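PDB 6DQX: ribonucleoside-diphosphate reductase, alpha chain from Actinobacillus ureae ATCC 25976, which probably reduces ribonucleoside diphosphates to their deoxy forms, as the catalytic subunit of a class Id ribonucleotide reductase. Local coordinates for residues A[386-391]-A[406-411]. Numbering follows the deposited sequence.
Sequences KASQEL and RRNTTL. With EDO (1,2-ethanediol), chain F.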
# COMPACT_ATOMS: atom_id res chain seq x y z
N LYS A 386 2.84 42.23 3.83
CA LYS A 386 2.75 43.11 5.00
C LYS A 386 2.15 42.36 6.18
O LYS A 386 2.66 42.44 7.30
CB LYS A 386 1.91 44.33 4.66
CG LYS A 386 1.70 45.30 5.82
CD LYS A 386 0.83 46.47 5.40
CE LYS A 386 -0.60 46.03 5.18
NZ LYS A 386 -1.58 47.14 5.31
N ALA A 387 1.08 41.63 5.92
CA ALA A 387 0.40 40.87 6.94
C ALA A 387 1.32 39.79 7.55
O ALA A 387 1.38 39.62 8.78
CB ALA A 387 -0.90 40.29 6.41
N SER A 388 2.10 39.12 6.71
CA SER A 388 3.01 38.06 7.17
C SER A 388 4.14 38.66 8.02
O SER A 388 4.55 38.08 9.02
CB SER A 388 3.63 37.31 6.01
OG SER A 388 4.24 36.12 6.46
N GLN A 389 4.61 39.85 7.64
CA GLN A 389 5.58 40.60 8.46
C GLN A 389 5.03 40.97 9.84
O GLN A 389 5.72 40.79 10.83
CB GLN A 389 6.06 41.86 7.71
CG GLN A 389 6.92 41.55 6.48
CD GLN A 389 7.09 42.73 5.54
OE1 GLN A 389 6.36 43.70 5.61
NE2 GLN A 389 8.03 42.62 4.64
N GLU A 390 3.79 41.46 9.91
CA GLU A 390 3.12 41.78 11.18
C GLU A 390 2.92 40.53 12.04
O GLU A 390 3.12 40.56 13.28
CB GLU A 390 1.73 42.40 10.96
CG GLU A 390 1.75 43.74 10.23
CD GLU A 390 0.40 44.16 9.65
OE1 GLU A 390 -0.63 43.43 9.73
OE2 GLU A 390 0.38 45.27 9.08
N LEU A 391 2.53 39.43 11.39
CA LEU A 391 2.41 38.16 12.09
C LEU A 391 3.71 37.68 12.73
O LEU A 391 3.67 37.08 13.80
CB LEU A 391 1.87 37.08 11.15
CG LEU A 391 0.40 37.17 10.76
CD1 LEU A 391 0.12 36.32 9.50
CD2 LEU A 391 -0.51 36.77 11.91
N ARG A 406 9.41 37.52 8.21
CA ARG A 406 8.00 37.19 8.06
C ARG A 406 7.71 35.83 8.67
O ARG A 406 8.63 35.09 9.03
CB ARG A 406 7.57 37.25 6.60
CG ARG A 406 8.24 36.23 5.69
CD ARG A 406 7.63 36.31 4.29
NE ARG A 406 8.19 35.25 3.46
CZ ARG A 406 9.42 35.21 2.95
NH1 ARG A 406 10.30 36.21 3.12
NH2 ARG A 406 9.81 34.15 2.22
N ARG A 407 6.41 35.55 8.78
CA ARG A 407 5.87 34.37 9.45
C ARG A 407 5.75 33.14 8.52
O ARG A 407 5.76 31.99 9.00
CB ARG A 407 4.48 34.76 9.96
CG ARG A 407 3.67 33.71 10.72
CD ARG A 407 4.13 33.58 12.13
NE ARG A 407 3.17 32.81 12.93
CZ ARG A 407 3.48 32.12 14.01
NH1 ARG A 407 4.72 32.10 14.47
NH2 ARG A 407 2.53 31.44 14.65
N ASN A 408 5.57 33.39 7.22
CA ASN A 408 5.16 32.39 6.22
C ASN A 408 6.09 32.40 5.02
O ASN A 408 6.38 33.45 4.47
CB ASN A 408 3.77 32.75 5.74
CG ASN A 408 2.84 33.00 6.90
OD1 ASN A 408 2.54 34.16 7.22
ND2 ASN A 408 2.42 31.93 7.58
N THR A 409 6.57 31.22 4.61
CA THR A 409 7.57 31.17 3.55
C THR A 409 6.99 31.63 2.22
O THR A 409 7.66 32.34 1.44
CB THR A 409 8.18 29.77 3.36
OG1 THR A 409 7.14 28.81 3.17
CG2 THR A 409 9.05 29.40 4.55
N THR A 410 5.72 31.26 2.00
CA THR A 410 4.94 31.68 0.87
C THR A 410 3.58 32.17 1.35
O THR A 410 3.08 31.74 2.38
CB THR A 410 4.71 30.50 -0.14
OG1 THR A 410 3.91 29.48 0.49
CG2 THR A 410 6.07 29.96 -0.59
N LEU A 411 2.99 33.07 0.57
CA LEU A 411 1.70 33.68 0.85
C LEU A 411 0.61 33.40 -0.19
O LEU A 411 -0.57 33.34 0.20
CB LEU A 411 1.87 35.20 0.98
CG LEU A 411 2.39 35.74 2.32
CD1 LEU A 411 1.51 35.25 3.48
CD2 LEU A 411 3.84 35.38 2.55
C1 EDO F . -1.71 31.98 16.21
O1 EDO F . -2.25 30.68 15.95
C2 EDO F . -1.18 32.64 14.95
O2 EDO F . -0.37 31.74 14.20
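A helix-to-loop contact, hydrogen-bonded at its centre with aliphatic packing around it, joins S388, near the end of the long helix 367-395, to R407 and N408 in the loop that returns along it. The hydroxyl S388 OG, swung anti to the backbone N (chi1 -166°), gives a hydrogen bond to N408 OD1 at 2.7 Å, and the carbonyl S388 O accepts from R407 N at 3.1 Å. That backbone N-H comes in well above the carbonyl plane and is bent (139° at the hydrogen); the same N-H also makes a weak bond to S388 OG. S388 CB packs on both methyls of L411, 3.9 Å from L411 CD1. One turn on, L391 CB lies against R407 CB at 3.7 Å. From there the arginine bends at chi2 and passes L391 O, and R407 NH2 donates, in the guanidinium plane, to O2 of an ethanediol (2.9 Å), probably from the crystallisation liquor. D317 of helix 308-327 pairs with R407 NE and accepts from N408 ND2, tying the loop to a second helix. R406 turns the other way, R406 NH2 bonding T409 O at 2.9 Å. Away from the annotated magnesium site, this is helix-loop packing within the barrel-domain part of a ribonucleotide reductase large chain.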